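Protein toll (Drosophila melanogaster, PDB 4LXR) serves as the cell-surface receptor for the cleaved cytokine spaetzle C-106, switching on signalling that sets embryonic dorsal-ventral polarity and antifungal defence. Local coordinates at residues A[119-132]-A[142-156]. Numbering follows the deposited sequence.
Sequences LDRLHGLKRFRFTT and LLTDMRNLSHLELRA
With CG anti to the backbone N in both residues (chi1 -178° in R127, -170° in H151), the extended arginine and the imidazole run side by side from neighbouring parallel strands of the leucine-rich-repeat solenoid. R127 lays its chain over one face of the H151 ring, NH2 standing 3.4 Å from CE1, with guanidinium and ring planes 38° apart. The pair illustrates how successive strands of a Toll-like receptor ectodomain align their side chains. Strands 127-131 and 151-155 are joined by regular parallel bonding, from H151 N to K126 O through to T132 N donating to R155 O; K126 O also accepts S150 N at 2.8 Å.

On the face with R127, water fills in between polar groups. One molecule accepts from R127 NE, donates to F128 O and meets H151 ND1 at 2.6 Å; another accepts from R127 NH2 and donates to E153 OE2. The spaetzle dimer completes this recognition surface: R127 reaches G3 O of one spaetzle chain and T105 of the other, while E153 and R155 form salt bridges with R7 and D55 of the first. With an alanine here, the H151 ring would probably lose the arginine lying over it, and each spaetzle chain a hydrogen bond.

R129 CD lies 3.3 Å from E153 CD, the carboxylate carbon, but its NH1 forms a salt bridge with E106 of strand 102-106 and a nearly straight hydrogen bond, in the guanidinium plane, to T131 OG1.

The opposite face is apolar and faces the solenoid core. F128 meets L152 CD1 at its ring edge, and its CB rests on L149 CD2. Deeper in, L119 CD1 touches L143 CD2, and M146, its chain folded back at the CB-CG and CG-SD bonds, brings its CE to 4.1 Å from L125 CD1.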
loop_
_atom_site.group_PDB
_atom_site.type_symbol
_atom_site.label_atom_id
_atom_site.label_comp_id
_atom_site.label_asym_id
_atom_site.label_seq_id
_atom_site.Cartn_x
_atom_site.Cartn_y
_atom_site.Cartn_z
ATOM N N LEU A 119 5.007 31.826 40.125
ATOM C CA LEU A 119 6.323 31.381 39.672
ATOM C C LEU A 119 7.450 31.699 40.650
ATOM O O LEU A 119 8.616 31.497 40.317
ATOM C CB LEU A 119 6.646 31.936 38.274
ATOM C CG LEU A 119 5.810 31.415 37.097
ATOM C CD1 LEU A 119 6.180 32.171 35.837
ATOM C CD2 LEU A 119 6.016 29.890 36.879
ATOM N N ASP A 120 7.113 32.198 41.847
ATOM C CA ASP A 120 8.116 32.386 42.900
ATOM C C ASP A 120 8.945 31.100 43.088
ATOM O O ASP A 120 8.396 29.993 43.029
ATOM C CB ASP A 120 7.456 32.758 44.234
ATOM C CG ASP A 120 6.924 34.204 44.268
ATOM O OD1 ASP A 120 7.164 34.991 43.323
ATOM O OD2 ASP A 120 6.266 34.559 45.270
ATOM N N ARG A 121 10.255 31.255 43.296
ATOM C CA ARG A 121 11.194 30.131 43.455
ATOM C C ARG A 121 11.418 29.264 42.191
ATOM O O ARG A 121 12.194 28.309 42.215
ATOM C CB ARG A 121 10.833 29.269 44.679
ATOM C CG ARG A 121 10.494 30.101 45.927
ATOM C CD ARG A 121 10.624 29.280 47.224
ATOM N NE ARG A 121 9.710 28.133 47.268
ATOM C CZ ARG A 121 8.436 28.207 47.657
ATOM N NH1 ARG A 121 7.905 29.368 48.031
ATOM N NH2 ARG A 121 7.684 27.123 47.675
ATOM N N LEU A 122 10.769 29.612 41.083
ATOM C CA LEU A 122 11.013 28.913 39.823
ATOM C C LEU A 122 11.772 29.748 38.791
ATOM O O LEU A 122 11.662 29.497 37.579
ATOM C CB LEU A 122 9.699 28.379 39.226
ATOM C CG LEU A 122 9.104 27.285 40.123
ATOM C CD1 LEU A 122 7.769 26.767 39.603
ATOM C CD2 LEU A 122 10.097 26.161 40.270
ATOM N N HIS A 123 12.535 30.731 39.270
ATOM C CA HIS A 123 13.324 31.619 38.399
ATOM C C HIS A 123 14.485 30.890 37.711
ATOM O O HIS A 123 15.079 31.417 36.773
ATOM C CB HIS A 123 13.858 32.840 39.180
ATOM C CG HIS A 123 12.782 33.707 39.754
ATOM N ND1 HIS A 123 11.440 33.496 39.504
ATOM C CD2 HIS A 123 12.843 34.768 40.595
ATOM C CE1 HIS A 123 10.726 34.398 40.156
ATOM N NE2 HIS A 123 11.555 35.180 40.827
ATOM N N GLY A 124 14.797 29.681 38.170
ATOM C CA GLY A 124 15.800 28.841 37.526
ATOM C C GLY A 124 15.381 28.080 36.267
ATOM O O GLY A 124 16.236 27.468 35.606
ATOM N N LEU A 125 14.091 28.123 35.921
ATOM C CA LEU A 125 13.560 27.341 34.790
ATOM C C LEU A 125 14.141 27.767 33.443
ATOM O O LEU A 125 14.370 28.957 33.201
ATOM C CB LEU A 125 12.027 27.431 34.708
ATOM C CG LEU A 125 11.138 26.791 35.785
ATOM C CD1 LEU A 125 9.713 27.213 35.528
ATOM C CD2 LEU A 125 11.250 25.226 35.818
ATOM N N LYS A 126 14.374 26.788 32.572
ATOM C CA LYS A 126 14.825 27.072 31.211
ATOM C C LYS A 126 13.646 27.068 30.268
ATOM O O LYS A 126 13.684 27.645 29.189
ATOM C CB LYS A 126 15.886 26.066 30.750
ATOM C CG LYS A 126 17.296 26.434 31.198
ATOM C CD LYS A 126 17.970 25.275 31.902
ATOM C CE LYS A 126 19.398 25.641 32.308
ATOM N NZ LYS A 126 19.886 24.822 33.462
ATOM N N ARG A 127 12.575 26.418 30.685
ATOM C CA ARG A 127 11.472 26.213 29.774
ATOM C C ARG A 127 10.169 26.285 30.532
ATOM O O ARG A 127 10.014 25.660 31.565
ATOM C CB ARG A 127 11.618 24.855 29.046
ATOM C CG ARG A 127 10.486 24.606 28.036
ATOM C CD ARG A 127 10.794 23.531 26.976
ATOM N NE ARG A 127 9.782 23.572 25.918
ATOM C CZ ARG A 127 9.771 22.801 24.834
ATOM N NH1 ARG A 127 10.730 21.896 24.646
ATOM N NH2 ARG A 127 8.793 22.936 23.939
ATOM N N PHE A 128 9.213 27.034 30.009
ATOM C CA PHE A 128 7.938 27.166 30.695
ATOM C C PHE A 128 6.847 27.203 29.661
ATOM O O PHE A 128 6.996 27.878 28.652
ATOM C CB PHE A 128 7.921 28.447 31.559
ATOM C CG PHE A 128 6.562 28.810 32.094
ATOM C CD1 PHE A 128 5.948 28.027 33.074
ATOM C CD2 PHE A 128 5.906 29.959 31.640
ATOM C CE1 PHE A 128 4.690 28.367 33.592
ATOM C CE2 PHE A 128 4.640 30.324 32.157
ATOM C CZ PHE A 128 4.025 29.523 33.124
ATOM N N ARG A 129 5.755 26.477 29.906
ATOM C CA ARG A 129 4.595 26.528 29.025
ATOM C C ARG A 129 3.324 26.703 29.834
ATOM O O ARG A 129 3.106 25.995 30.813
ATOM C CB ARG A 129 4.469 25.262 28.161
ATOM C CG ARG A 129 3.061 25.137 27.542
ATOM C CD ARG A 129 3.030 24.311 26.226
ATOM N NE ARG A 129 3.149 22.875 26.437
ATOM C CZ ARG A 129 2.145 22.042 26.736
ATOM N NH1 ARG A 129 0.892 22.484 26.911
ATOM N NH2 ARG A 129 2.405 20.739 26.869
ATOM N N PHE A 130 2.479 27.636 29.414
ATOM C CA PHE A 130 1.179 27.814 30.041
ATOM C C PHE A 130 0.116 27.720 28.961
ATOM O O PHE A 130 0.163 28.444 27.954
ATOM C CB PHE A 130 1.090 29.186 30.735
ATOM C CG PHE A 130 -0.244 29.460 31.367
ATOM C CD1 PHE A 130 -0.787 28.566 32.292
ATOM C CD2 PHE A 130 -0.947 30.607 31.055
ATOM C CE1 PHE A 130 -2.025 28.803 32.887
ATOM C CE2 PHE A 130 -2.200 30.869 31.647
ATOM C CZ PHE A 130 -2.739 29.967 32.565
ATOM N N THR A 131 -0.877 26.875 29.187
ATOM C CA THR A 131 -1.831 26.568 28.129
ATOM C C THR A 131 -3.207 26.418 28.734
ATOM O O THR A 131 -3.385 25.677 29.709
ATOM C CB THR A 131 -1.427 25.258 27.421
ATOM O OG1 THR A 131 -0.214 25.476 26.680
ATOM C CG2 THR A 131 -2.526 24.764 26.481
ATOM N N THR A 132 -4.183 27.116 28.169
ATOM C CA THR A 132 -5.545 27.035 28.690
ATOM C C THR A 132 -6.529 27.439 27.609
ATOM O O THR A 132 -6.183 28.207 26.720
ATOM C CB THR A 132 -5.757 27.945 29.932
ATOM O OG1 THR A 132 -7.085 27.755 30.442
ATOM C CG2 THR A 132 -5.571 29.435 29.581
ATOM N N LEU A 142 4.027 38.620 34.788
ATOM C CA LEU A 142 4.119 37.164 35.034
ATOM C C LEU A 142 5.568 36.656 35.080
ATOM O O LEU A 142 5.947 35.888 35.977
ATOM C CB LEU A 142 3.307 36.373 33.989
ATOM C CG LEU A 142 3.365 34.841 34.143
ATOM C CD1 LEU A 142 2.755 34.387 35.481
ATOM C CD2 LEU A 142 2.743 34.087 32.964
ATOM N N LEU A 143 6.395 37.124 34.147
ATOM C CA LEU A 143 7.724 36.536 33.930
ATOM C C LEU A 143 8.836 37.398 34.501
ATOM O O LEU A 143 9.973 37.410 34.002
ATOM C CB LEU A 143 7.949 36.264 32.432
ATOM C CG LEU A 143 6.917 35.290 31.811
ATOM C CD1 LEU A 143 7.067 35.248 30.301
ATOM C CD2 LEU A 143 7.062 33.891 32.407
ATOM N N THR A 144 8.503 38.111 35.569
ATOM C CA THR A 144 9.492 38.892 36.286
ATOM C C THR A 144 10.610 37.989 36.777
ATOM O O THR A 144 10.351 36.963 37.382
ATOM C CB THR A 144 8.844 39.620 37.492
ATOM O OG1 THR A 144 7.835 40.507 36.998
ATOM C CG2 THR A 144 9.899 40.387 38.321
ATOM N N ASP A 145 11.850 38.400 36.513
ATOM C CA ASP A 145 13.046 37.706 36.969
ATOM C C ASP A 145 13.265 36.324 36.352
ATOM O O ASP A 145 14.081 35.558 36.869
ATOM C CB ASP A 145 13.090 37.580 38.499
ATOM C CG ASP A 145 13.087 38.933 39.210
ATOM O OD1 ASP A 145 13.503 39.952 38.604
ATOM O OD2 ASP A 145 12.647 38.961 40.385
ATOM N N MET A 146 12.566 35.991 35.267
ATOM C CA MET A 146 12.785 34.688 34.630
ATOM C C MET A 146 13.986 34.783 33.689
ATOM O O MET A 146 13.856 34.524 32.483
ATOM C CB MET A 146 11.538 34.216 33.866
ATOM C CG MET A 146 10.293 34.014 34.742
ATOM S SD MET A 146 10.469 32.661 35.934
ATOM C CE MET A 146 10.341 31.223 34.871
ATOM N N ARG A 147 15.143 35.158 34.235
ATOM C CA ARG A 147 16.315 35.465 33.414
ATOM C C ARG A 147 17.070 34.214 32.935
ATOM O O ARG A 147 18.107 34.321 32.278
ATOM C CB ARG A 147 17.251 36.467 34.125
ATOM C CG ARG A 147 16.656 37.889 34.285
ATOM C CD ARG A 147 17.724 38.991 34.439
ATOM N NE ARG A 147 17.135 40.337 34.524
ATOM C CZ ARG A 147 17.046 41.191 33.503
ATOM N NH1 ARG A 147 17.511 40.852 32.305
ATOM N NH2 ARG A 147 16.486 42.386 33.673
ATOM N N ASN A 148 16.530 33.034 33.247
ATOM C CA ASN A 148 17.085 31.775 32.759
ATOM C C ASN A 148 16.279 31.116 31.651
ATOM O O ASN A 148 16.735 30.139 31.043
ATOM C CB ASN A 148 17.217 30.790 33.905
ATOM C CG ASN A 148 18.639 30.448 34.195
ATOM O OD1 ASN A 148 19.395 31.276 34.720
ATOM N ND2 ASN A 148 19.028 29.218 33.859
ATOM N N LEU A 149 15.076 31.624 31.406
ATOM C CA LEU A 149 14.222 31.037 30.400
ATOM C C LEU A 149 14.847 31.111 29.008
ATOM O O LEU A 149 15.228 32.186 28.546
ATOM C CB LEU A 149 12.865 31.729 30.364
ATOM C CG LEU A 149 11.713 31.339 31.279
ATOM C CD1 LEU A 149 10.459 32.077 30.796
ATOM C CD2 LEU A 149 11.480 29.805 31.313
ATOM N N SER A 150 14.930 29.973 28.326
ATOM C CA SER A 150 15.346 29.991 26.937
ATOM C C SER A 150 14.164 29.696 26.024
ATOM O O SER A 150 14.183 30.053 24.844
ATOM C CB SER A 150 16.504 29.013 26.696
ATOM O OG SER A 150 16.053 27.687 26.637
ATOM N N HIS A 151 13.114 29.078 26.567
ATOM C CA HIS A 151 11.972 28.664 25.729
ATOM C C HIS A 151 10.663 28.972 26.440
ATOM O O HIS A 151 10.442 28.536 27.560
ATOM C CB HIS A 151 12.048 27.173 25.368
ATOM C CG HIS A 151 11.051 26.741 24.325
ATOM N ND1 HIS A 151 9.683 26.755 24.538
ATOM C CD2 HIS A 151 11.229 26.266 23.067
ATOM C CE1 HIS A 151 9.066 26.331 23.448
ATOM N NE2 HIS A 151 9.979 26.019 22.544
ATOM N N LEU A 152 9.800 29.729 25.775
ATOM C CA LEU A 152 8.579 30.209 26.389
ATOM C C LEU A 152 7.434 29.870 25.473
ATOM O O LEU A 152 7.505 30.144 24.270
ATOM C CB LEU A 152 8.630 31.752 26.568
ATOM C CG LEU A 152 7.300 32.443 26.940
ATOM C CD1 LEU A 152 6.848 31.984 28.356
ATOM C CD2 LEU A 152 7.413 33.981 26.887
ATOM N N GLU A 153 6.365 29.318 26.033
ATOM C CA GLU A 153 5.167 29.089 25.264
ATOM C C GLU A 153 3.973 29.537 26.053
ATOM O O GLU A 153 3.808 29.153 27.208
ATOM C CB GLU A 153 5.009 27.580 24.878
ATOM C CG GLU A 153 3.673 27.282 24.119
ATOM C CD GLU A 153 3.666 25.880 23.425
ATOM O OE1 GLU A 153 2.586 25.374 23.021
ATOM O OE2 GLU A 153 4.744 25.277 23.301
ATOM N N LEU A 154 3.115 30.339 25.425
ATOM C CA LEU A 154 1.922 30.822 26.101
ATOM C C LEU A 154 0.807 30.639 25.138
ATOM O O LEU A 154 0.884 31.062 23.987
ATOM C CB LEU A 154 2.026 32.318 26.491
ATOM C CG LEU A 154 3.100 32.679 27.498
ATOM C CD1 LEU A 154 3.173 34.209 27.684
ATOM C CD2 LEU A 154 2.793 32.007 28.814
ATOM N N ARG A 155 -0.255 30.018 25.610
ATOM C CA ARG A 155 -1.405 29.806 24.772
ATOM C C ARG A 155 -2.645 30.058 25.596
ATOM O O ARG A 155 -3.033 29.214 26.403
ATOM C CB ARG A 155 -1.438 28.373 24.232
ATOM C CG ARG A 155 -2.510 28.223 23.181
ATOM C CD ARG A 155 -2.562 26.900 22.540
ATOM N NE ARG A 155 -1.445 26.542 21.660
ATOM C CZ ARG A 155 -1.580 25.596 20.731
ATOM N NH1 ARG A 155 -2.765 25.025 20.597
ATOM N NH2 ARG A 155 -0.580 25.222 19.939
ATOM N N ALA A 156 -3.273 31.210 25.389
ATOM C CA ALA A 156 -4.404 31.583 26.221
ATOM C C ALA A 156 -5.345 32.591 25.560
ATOM O O ALA A 156 -5.849 33.501 26.236
ATOM C CB ALA A 156 -3.891 32.132 27.542
HETATM O O HOH W 1 14.074 31.646 34.191
HETATM O O HOH W 2 8.121 26.229 26.589
HETATM O O HOH W 3 6.689 24.374 24.967
HETATM O O HOH W 4 0.292 25.366 23.768
#